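Local coordinates for genome polyprotein (Chicken sicinivirus JSY, PDB 6QWT) that probably acts as an RNA-directed RNA polymerase, the 3Dpol part of the viral polyprotein that copies the RNA genome, at residues R45-V50 and V167-T172; D213-T217 and W466-M471; W216-H221 and T394-P398. One frame throughout, in Å; residues are numbered along the deposited sequence.

Contact 1 (R45-V50 and V167-T172); sequences RTEADV and VAAAKT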
loop_
_atom_site.group_PDB
_atom_site.type_symbol
_atom_site.label_atom_id
_atom_site.label_comp_id
_atom_site.label_asym_id
_atom_site.label_seq_id
_atom_site.Cartn_x
_atom_site.Cartn_y
_atom_site.Cartn_z
ATOM N N ARG A 45 -27.316 -4.692 -7.074
ATOM C CA ARG A 45 -26.878 -5.534 -5.968
ATOM C C ARG A 45 -26.877 -4.809 -4.627
ATOM O O ARG A 45 -26.687 -5.462 -3.594
ATOM C CB ARG A 45 -25.479 -6.089 -6.248
ATOM C CG ARG A 45 -25.410 -7.055 -7.421
ATOM C CD ARG A 45 -23.969 -7.377 -7.777
ATOM N NE ARG A 45 -23.198 -6.167 -8.045
ATOM C CZ ARG A 45 -21.874 -6.095 -7.978
ATOM N NH1 ARG A 45 -21.167 -7.170 -7.655
ATOM N NH2 ARG A 45 -21.254 -4.950 -8.232
ATOM N N THR A 46 -27.083 -3.493 -4.611
ATOM C CA THR A 46 -27.067 -2.717 -3.380
ATOM C C THR A 46 -28.241 -1.747 -3.355
ATOM O O THR A 46 -28.724 -1.297 -4.398
ATOM C CB THR A 46 -25.746 -1.933 -3.213
ATOM O OG1 THR A 46 -25.757 -1.229 -1.964
ATOM C CG2 THR A 46 -25.557 -0.932 -4.349
ATOM N N GLU A 47 -28.701 -1.438 -2.144
ATOM C CA GLU A 47 -29.701 -0.404 -1.925
ATOM C C GLU A 47 -29.082 0.933 -1.543
ATOM O O GLU A 47 -29.809 1.923 -1.407
ATOM C CB GLU A 47 -30.689 -0.842 -0.837
ATOM C CG GLU A 47 -31.349 -2.182 -1.104
ATOM C CD GLU A 47 -32.393 -2.105 -2.196
ATOM O OE1 GLU A 47 -33.466 -1.514 -1.950
ATOM O OE2 GLU A 47 -32.142 -2.633 -3.301
ATOM N N ALA A 48 -27.766 0.985 -1.372
ATOM C CA ALA A 48 -27.072 2.186 -0.939
ATOM C C ALA A 48 -26.530 2.966 -2.134
ATOM O O ALA A 48 -26.532 2.502 -3.277
ATOM C CB ALA A 48 -25.933 1.828 0.022
ATOM N N ASP A 49 -26.063 4.177 -1.843
ATOM C CA ASP A 49 -25.436 5.054 -2.825
ATOM C C ASP A 49 -23.926 4.954 -2.649
ATOM O O ASP A 49 -23.399 5.320 -1.592
ATOM C CB ASP A 49 -25.920 6.492 -2.640
ATOM C CG ASP A 49 -25.428 7.431 -3.726
ATOM O OD1 ASP A 49 -24.615 7.007 -4.571
ATOM O OD2 ASP A 49 -25.862 8.602 -3.730
ATOM N N VAL A 50 -23.237 4.463 -3.682
ATOM C CA VAL A 50 -21.818 4.150 -3.538
ATOM C C VAL A 50 -20.993 5.424 -3.366
ATOM O O VAL A 50 -20.044 5.459 -2.573
ATOM C CB VAL A 50 -21.330 3.295 -4.726
ATOM C CG1 VAL A 50 -21.512 4.025 -6.051
ATOM C CG2 VAL A 50 -19.880 2.883 -4.526
ATOM N N VAL A 167 -20.149 -5.719 -1.126
ATOM C CA VAL A 167 -20.898 -5.369 -2.327
ATOM C C VAL A 167 -22.300 -4.899 -1.959
ATOM O O VAL A 167 -22.757 -3.840 -2.406
ATOM C CB VAL A 167 -20.936 -6.564 -3.298
ATOM C CG1 VAL A 167 -21.937 -6.316 -4.418
ATOM C CG2 VAL A 167 -19.552 -6.830 -3.867
ATOM N N ALA A 168 -22.993 -5.673 -1.117
ATOM C CA ALA A 168 -24.360 -5.332 -0.733
ATOM C C ALA A 168 -24.427 -4.008 0.018
ATOM O O ALA A 168 -25.448 -3.317 -0.041
ATOM C CB ALA A 168 -24.957 -6.455 0.116
ATOM N N ALA A 169 -23.362 -3.640 0.726
ATOM C CA ALA A 169 -23.309 -2.377 1.448
ATOM C C ALA A 169 -22.702 -1.241 0.629
ATOM O O ALA A 169 -22.618 -0.116 1.133
ATOM C CB ALA A 169 -22.523 -2.549 2.754
ATOM N N ALA A 170 -22.281 -1.510 -0.610
ATOM C CA ALA A 170 -21.649 -0.520 -1.489
ATOM C C ALA A 170 -20.360 0.041 -0.892
ATOM O O ALA A 170 -19.976 1.180 -1.174
ATOM C CB ALA A 170 -22.613 0.618 -1.845
ATOM N N LYS A 171 -19.673 -0.759 -0.072
ATOM C CA LYS A 171 -18.410 -0.349 0.547
ATOM C C LYS A 171 -17.271 -0.642 -0.423
ATOM O O LYS A 171 -16.586 -1.662 -0.340
ATOM C CB LYS A 171 -18.199 -1.067 1.874
ATOM C CG LYS A 171 -19.124 -0.653 2.997
ATOM C CD LYS A 171 -18.853 -1.509 4.221
ATOM C CE LYS A 171 -19.814 -1.207 5.357
ATOM N NZ LYS A 171 -19.566 -2.108 6.520
ATOM N N THR A 172 -17.062 0.278 -1.355
ATOM C CA THR A 172 -15.978 0.167 -2.318
ATOM C C THR A 172 -14.934 1.238 -2.032
ATOM O O THR A 172 -15.273 2.370 -1.672
ATOM C CB THR A 172 -16.505 0.286 -3.747
ATOM O OG1 THR A 172 -16.560 1.664 -4.132
ATOM C CG2 THR A 172 -17.892 -0.315 -3.821
HETATM O O HOH W 1 -27.964 -2.547 0.418
#
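Arg45 and Thr46 lie against the C-terminal end of helix 164-168, a worked example of a loop giving partners to a carbonyl at the end of a helix. Arg45 can be followed atom by atom past one methyl of Val167. CB begins the contact, 4.0 Å from Val167 CG1. CG makes no close approach, and the bend at chi3 (-55°) brings the chain back, with CD 4.1 Å from Val167 CG1. Through NE and CZ the gap closes, until NH1 stands 3.4 Å from Val167 CG1. The methyl thus sits over one face of the guanidinium, toward its rim, while the N-H groups are engaged by the carboxylates of Asp43 and Glu35 and the carbonyl of Pro36.

Thr46 carries the polar half. Its OG1, anti to the backbone N (chi1 -178°), donates to Ala168 O over 2.9 Å, approaching from above the carbonyl plane. The same oxygen accepts from Ala48 N at 3.0 Å in a nearly straight bond, making an ST turn that fixes the hydroxyl. A water also donates to Ala168 O, and it accepts from Glu47 N at 2.9 Å, so hydroxyl and water both serve one carbonyl. Beyond this, Ala170 turns out of the helix with positive phi in a Schellman motif and directs its methyl at the loop. Ala48 CB lies 4.0 Å from Ala170 CB, and Val50 packs over the same methyl before its CG2 crosses Thr172.

Lys171 and Thr172 probably belong to polymerase motif F of the fingers. The chemistry is divided: two polar donors on one carbonyl, flanked by aliphatic packing, which together join an N-terminal loop to that motif.

Contact 2 (D213-T217 and W466-M471); sequences DYHWT and WLATVM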
loop_
_atom_site.group_PDB
_atom_site.type_symbol
_atom_site.label_atom_id
_atom_site.label_comp_id
_atom_site.label_asym_id
_atom_site.label_seq_id
_atom_site.Cartn_x
_atom_site.Cartn_y
_atom_site.Cartn_z
ATOM N N ASP A 213 8.157 -14.031 -1.307
ATOM C CA ASP A 213 8.886 -15.285 -1.477
ATOM C C ASP A 213 10.240 -15.238 -0.782
ATOM O O ASP A 213 10.676 -16.229 -0.185
ATOM C CB ASP A 213 9.074 -15.591 -2.964
ATOM C CG ASP A 213 7.865 -16.261 -3.585
ATOM O OD1 ASP A 213 7.880 -16.475 -4.815
ATOM O OD2 ASP A 213 6.903 -16.574 -2.852
ATOM N N TYR A 214 10.922 -14.095 -0.849
ATOM C CA TYR A 214 12.259 -13.976 -0.281
ATOM C C TYR A 214 12.236 -13.474 1.159
ATOM O O TYR A 214 12.919 -14.030 2.024
ATOM C CB TYR A 214 13.119 -13.043 -1.143
ATOM C CG TYR A 214 14.507 -12.814 -0.580
ATOM C CD1 TYR A 214 14.779 -11.718 0.229
ATOM C CD2 TYR A 214 15.541 -13.700 -0.852
ATOM C CE1 TYR A 214 16.039 -11.509 0.752
ATOM C CE2 TYR A 214 16.810 -13.498 -0.333
ATOM C CZ TYR A 214 17.052 -12.401 0.469
ATOM O OH TYR A 214 18.307 -12.187 0.991
ATOM N N HIS A 215 11.461 -12.426 1.432
ATOM C CA HIS A 215 11.589 -11.716 2.697
ATOM C C HIS A 215 10.801 -12.349 3.834
ATOM O O HIS A 215 11.016 -11.970 4.990
ATOM C CB HIS A 215 11.172 -10.256 2.516
ATOM C CG HIS A 215 12.195 -9.436 1.797
ATOM N ND1 HIS A 215 12.048 -9.045 0.483
ATOM C CD2 HIS A 215 13.397 -8.960 2.199
ATOM C CE1 HIS A 215 13.109 -8.353 0.111
ATOM N NE2 HIS A 215 13.944 -8.287 1.133
ATOM N N TRP A 216 9.920 -13.306 3.549
ATOM C CA TRP A 216 9.203 -13.964 4.634
ATOM C C TRP A 216 10.145 -14.691 5.586
ATOM O O TRP A 216 9.802 -14.867 6.758
ATOM C CB TRP A 216 8.158 -14.927 4.065
ATOM C CG TRP A 216 6.748 -14.552 4.420
ATOM C CD1 TRP A 216 5.820 -15.346 5.022
ATOM C CD2 TRP A 216 6.107 -13.283 4.199
ATOM N NE1 TRP A 216 4.642 -14.658 5.191
ATOM C CE2 TRP A 216 4.793 -13.390 4.695
ATOM C CE3 TRP A 216 6.518 -12.071 3.632
ATOM C CZ2 TRP A 216 3.885 -12.331 4.642
ATOM C CZ3 TRP A 216 5.616 -11.021 3.580
ATOM C CH2 TRP A 216 4.314 -11.159 4.082
ATOM N N THR A 217 11.341 -15.093 5.118
ATOM C CA THR A 217 12.293 -15.744 6.019
ATOM C C THR A 217 12.919 -14.749 6.993
ATOM O O THR A 217 12.836 -14.971 8.214
ATOM C CB THR A 217 13.338 -16.521 5.209
ATOM O OG1 THR A 217 12.716 -17.631 4.546
ATOM C CG2 THR A 217 14.454 -17.038 6.117
ATOM N N TRP A 466 11.689 -21.380 -5.726
ATOM C CA TRP A 466 11.577 -20.720 -4.429
ATOM C C TRP A 466 12.791 -21.019 -3.560
ATOM O O TRP A 466 13.389 -20.107 -2.978
ATOM C CB TRP A 466 10.303 -21.151 -3.709
ATOM C CG TRP A 466 10.198 -20.553 -2.335
ATOM C CD1 TRP A 466 9.879 -19.263 -2.028
ATOM C CD2 TRP A 466 10.429 -21.218 -1.083
ATOM N NE1 TRP A 466 9.890 -19.084 -0.666
ATOM C CE2 TRP A 466 10.225 -20.269 -0.062
ATOM C CE3 TRP A 466 10.788 -22.522 -0.727
ATOM C CZ2 TRP A 466 10.366 -20.582 1.289
ATOM C CZ3 TRP A 466 10.927 -22.831 0.615
ATOM C CH2 TRP A 466 10.716 -21.866 1.606
ATOM N N LEU A 467 13.163 -22.299 -3.454
ATOM C CA LEU A 467 14.337 -22.670 -2.672
ATOM C C LEU A 467 15.589 -21.985 -3.202
ATOM O O LEU A 467 16.467 -21.595 -2.425
ATOM C CB LEU A 467 14.513 -24.187 -2.677
ATOM C CG LEU A 467 13.550 -25.007 -1.817
ATOM C CD1 LEU A 467 13.674 -26.489 -2.147
ATOM C CD2 LEU A 467 13.808 -24.759 -0.340
ATOM N N ALA A 468 15.679 -21.816 -4.523
ATOM C CA ALA A 468 16.854 -21.184 -5.113
ATOM C C ALA A 468 16.956 -19.719 -4.707
ATOM O O ALA A 468 18.039 -19.239 -4.351
ATOM C CB ALA A 468 16.812 -21.318 -6.636
ATOM N N THR A 469 15.844 -18.985 -4.759
ATOM C CA THR A 469 15.920 -17.558 -4.458
ATOM C C THR A 469 16.101 -17.313 -2.962
ATOM O O THR A 469 16.788 -16.364 -2.558
ATOM C CB THR A 469 14.676 -16.835 -4.984
ATOM O OG1 THR A 469 13.520 -17.261 -4.252
ATOM C CG2 THR A 469 14.480 -17.125 -6.465
ATOM N N VAL A 470 15.527 -18.174 -2.126
ATOM C CA VAL A 470 15.572 -17.999 -0.677
ATOM C C VAL A 470 16.939 -18.436 -0.169
ATOM O O VAL A 470 17.213 -18.410 1.038
ATOM C CB VAL A 470 14.431 -18.775 0.011
ATOM C CG1 VAL A 470 14.787 -20.244 0.193
ATOM C CG2 VAL A 470 14.076 -18.139 1.344
ATOM N N MET A 471 17.800 -18.828 -1.104
ATOM C CA MET A 471 19.181 -19.257 -0.937
ATOM C C MET A 471 19.271 -20.681 -0.403
ATOM O O MET A 471 20.383 -21.137 -0.144
ATOM C CB MET A 471 19.999 -18.330 -0.023
ATOM C CG MET A 471 21.081 -17.549 -0.735
ATOM S SD MET A 471 20.424 -16.209 -1.740
ATOM C CE MET A 471 20.084 -14.980 -0.476
#
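Asp213-Thr217, within helix 212-222, meets the last turn of helix 459-469 most closely where the CA atoms of Tyr214 and Val470 are 5.2 Å apart, just before Met471 ends that helix in a Schellman motif. Trp466 reaches across to the other backbone: its NE1 donates to Asp213 O over 3.0 Å. The bond is bent, with an angle of 133° at the hydrogen, and the acceptor lies out of the indole plane. Asp213 CB sits at the edge of the same indole, 3.9 Å from Trp466 CD1, while OD2 of this aspartate is bound by His430.

A chi1 of 177° swings the ring of Tyr214 out across the gap, edge first. Tyr214 CD2 comes to 3.4 Å from Thr469 O, and Met471 CE, at the end of a doubly bent chain, is 3.6 Å from Tyr214 CE2. Deeper in, Val470 CG2 packs at 3.5 Å against Thr217 OG1, a hydroxyl bound by Ile396 N.

Such helix-to-helix contact, tied by one indole N-H, joins the chain's C-terminal helix, part of the thumb in picornaviral polymerases, to the helix that precedes motif A of the palm.

Contact 3 (W216-H221 and T394-P398); sequences WTPFYH and TYIHP
Thr217 OG1 accepts from Ile396 N at 3.0 Å, and a water 3.1 Å from Thr217 OG1 lies within hydrogen-bonding distance as well. That water appears to donate to Ile396 O, so the threonine, which meets the N-H of this strand residue directly, may reach its carbonyl through solvent. The hydroxyl stands beside its own backbone N (chi1 -67°), which leaves CG2 to lie 3.4 Å from Thr394 O.

One turn along the helix, His221 NE2 donates to the same carbonyl, Thr394 O, over 2.8 Å. The bond is almost straight at 174°, and the oxygen lies in the imidazole plane, which fixes the rotation of the ring.

Between these polar ties Ile396 points toward the helix. Its CD1 rests over one face of Tyr220, 3.5 Å from Tyr220 CD2, a CH-pi contact displaced toward the rim, with CG1 filling in beside the ring's root. The hydroxyl of that tyrosine is bound by His377. Farther along the strand, Pro398 CB lies over the five-membered ring of Trp216, 3.6 Å from Trp216 CD1, in a second CH-pi contact, while the indole N-H goes to the carbonyl of His385.

Pro218, which has no N-H, sits where helix 212-222 is kinked. The axes of the short helix and strand segments run at 113° to one another and approach to 7.7 Å. Strand 396-400 pairs antiparallel with strand 384-388 in a hairpin that fits motif E, between palm and thumb. Phe386 of the partner strand stacks on Trp216 and touches Ile396, so helix 212-222 packs against both strands, while helix 459-469 meets the hairpin through Trp466, stacked on His397.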
loop_
_atom_site.group_PDB
_atom_site.type_symbol
_atom_site.label_atom_id
_atom_site.label_comp_id
_atom_site.label_asym_id
_atom_site.label_seq_id
_atom_site.Cartn_x
_atom_site.Cartn_y
_atom_site.Cartn_z
ATOM N N TRP A 216 9.920 -13.306 3.549
ATOM C CA TRP A 216 9.203 -13.964 4.634
ATOM C C TRP A 216 10.145 -14.691 5.586
ATOM O O TRP A 216 9.802 -14.867 6.758
ATOM C CB TRP A 216 8.158 -14.927 4.065
ATOM C CG TRP A 216 6.748 -14.552 4.420
ATOM C CD1 TRP A 216 5.820 -15.346 5.022
ATOM C CD2 TRP A 216 6.107 -13.283 4.199
ATOM N NE1 TRP A 216 4.642 -14.658 5.191
ATOM C CE2 TRP A 216 4.793 -13.390 4.695
ATOM C CE3 TRP A 216 6.518 -12.071 3.632
ATOM C CZ2 TRP A 216 3.885 -12.331 4.642
ATOM C CZ3 TRP A 216 5.616 -11.021 3.580
ATOM C CH2 TRP A 216 4.314 -11.159 4.082
ATOM N N THR A 217 11.341 -15.093 5.118
ATOM C CA THR A 217 12.293 -15.744 6.019
ATOM C C THR A 217 12.919 -14.749 6.993
ATOM O O THR A 217 12.836 -14.971 8.214
ATOM C CB THR A 217 13.338 -16.521 5.209
ATOM O OG1 THR A 217 12.716 -17.631 4.546
ATOM C CG2 THR A 217 14.454 -17.038 6.117
ATOM N N PRO A 218 13.548 -13.650 6.550
ATOM C CA PRO A 218 14.075 -12.696 7.542
ATOM C C PRO A 218 12.987 -11.989 8.340
ATOM O O PRO A 218 13.225 -11.648 9.505
ATOM C CB PRO A 218 14.894 -11.712 6.690
ATOM C CG PRO A 218 14.303 -11.803 5.338
ATOM C CD PRO A 218 13.899 -13.238 5.176
ATOM N N PHE A 219 11.807 -11.754 7.755
ATOM C CA PHE A 219 10.687 -11.222 8.531
ATOM C C PHE A 219 10.356 -12.145 9.700
ATOM O O PHE A 219 10.188 -11.696 10.840
ATOM C CB PHE A 219 9.451 -11.047 7.640
ATOM C CG PHE A 219 9.534 -9.891 6.677
ATOM C CD1 PHE A 219 8.490 -9.634 5.798
ATOM C CD2 PHE A 219 10.648 -9.064 6.643
ATOM C CE1 PHE A 219 8.553 -8.573 4.907
ATOM C CE2 PHE A 219 10.717 -8.002 5.751
ATOM C CZ PHE A 219 9.668 -7.757 4.883
ATOM N N TYR A 220 10.258 -13.447 9.422
ATOM C CA TYR A 220 9.932 -14.437 10.445
ATOM C C TYR A 220 10.977 -14.454 11.556
ATOM O O TYR A 220 10.642 -14.375 12.745
ATOM C CB TYR A 220 9.815 -15.810 9.781
ATOM C CG TYR A 220 9.498 -16.971 10.690
ATOM C CD1 TYR A 220 8.184 -17.317 10.971
ATOM C CD2 TYR A 220 10.512 -17.754 11.230
ATOM C CE1 TYR A 220 7.886 -18.392 11.787
ATOM C CE2 TYR A 220 10.225 -18.832 12.046
ATOM C CZ TYR A 220 8.910 -19.145 12.321
ATOM O OH TYR A 220 8.612 -20.216 13.132
ATOM N N HIS A 221 12.253 -14.556 11.187
ATOM C CA HIS A 221 13.302 -14.672 12.192
ATOM C C HIS A 221 13.530 -13.372 12.955
ATOM O O HIS A 221 14.108 -13.403 14.048
ATOM C CB HIS A 221 14.602 -15.140 11.530
ATOM C CG HIS A 221 14.533 -16.536 10.995
ATOM N ND1 HIS A 221 14.388 -17.639 11.810
ATOM C CD2 HIS A 221 14.577 -17.011 9.728
ATOM C CE1 HIS A 221 14.351 -18.732 11.068
ATOM N NE2 HIS A 221 14.464 -18.378 9.801
ATOM N N THR A 394 14.357 -23.657 8.305
ATOM C CA THR A 394 14.809 -22.285 8.503
ATOM C C THR A 394 14.234 -21.339 7.458
ATOM O O THR A 394 14.281 -20.120 7.651
ATOM C CB THR A 394 16.335 -22.214 8.477
ATOM O OG1 THR A 394 16.818 -22.741 7.237
ATOM C CG2 THR A 394 16.929 -23.013 9.631
ATOM N N TYR A 395 13.694 -21.868 6.366
ATOM C CA TYR A 395 13.123 -21.058 5.301
ATOM C C TYR A 395 11.603 -21.110 5.380
ATOM O O TYR A 395 11.018 -22.170 5.618
ATOM C CB TYR A 395 13.631 -21.536 3.942
ATOM C CG TYR A 395 15.138 -21.468 3.870
ATOM C CD1 TYR A 395 15.914 -22.598 4.078
ATOM C CD2 TYR A 395 15.784 -20.260 3.643
ATOM C CE1 TYR A 395 17.297 -22.532 4.037
ATOM C CE2 TYR A 395 17.161 -20.184 3.598
ATOM C CZ TYR A 395 17.914 -21.321 3.795
ATOM O OH TYR A 395 19.285 -21.240 3.750
ATOM N N ILE A 396 10.972 -19.953 5.194
ATOM C CA ILE A 396 9.585 -19.735 5.589
ATOM C C ILE A 396 8.749 -19.439 4.353
ATOM O O ILE A 396 9.058 -18.516 3.591
ATOM C CB ILE A 396 9.471 -18.588 6.609
ATOM C CG1 ILE A 396 10.533 -18.740 7.704
ATOM C CG2 ILE A 396 8.073 -18.546 7.208
ATOM C CD1 ILE A 396 10.398 -20.009 8.527
ATOM N N HIS A 397 7.674 -20.216 4.171
ATOM C CA HIS A 397 6.739 -20.024 3.069
ATOM C C HIS A 397 5.761 -18.895 3.392
ATOM O O HIS A 397 5.235 -18.830 4.506
ATOM C CB HIS A 397 5.944 -21.303 2.798
ATOM C CG HIS A 397 6.748 -22.411 2.190
ATOM N ND1 HIS A 397 6.901 -22.558 0.828
ATOM C CD2 HIS A 397 7.416 -23.441 2.758
ATOM C CE1 HIS A 397 7.641 -23.625 0.583
ATOM N NE2 HIS A 397 7.967 -24.179 1.737
ATOM N N PRO A 398 5.498 -18.001 2.439
ATOM C CA PRO A 398 4.335 -17.111 2.550
ATOM C C PRO A 398 3.088 -17.819 2.045
ATOM O O PRO A 398 2.928 -18.048 0.842
ATOM C CB PRO A 398 4.725 -15.922 1.661
ATOM C CG PRO A 398 5.643 -16.508 0.636
ATOM C CD PRO A 398 6.341 -17.682 1.275
HETATM O O HOH W 2 10.713 -16.496 2.520
#

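Contacts 2 and 3 form one continuous region, with centres about 8 Å apart, and Trp216 and Thr217 of helix 212-222 belong to both. The C-terminal segment and the hairpin strand also touch directly: Val470 O lies 3.1 Å from Tyr395 CE2, and Trp466 CZ2 is 3.4 Å from Ile396 O. Helix 212-222 leads toward what is probably catalytic motif A of the palm, and the hairpin fits motif E at the palm-thumb boundary. Contact 1, which fits motif F of the fingers, lies across the chain's centre from contact 2, their centres about 40 Å and nearest atoms about 23 Å apart. Together they illustrate how parts distant in sequence are fastened around the polymerase core.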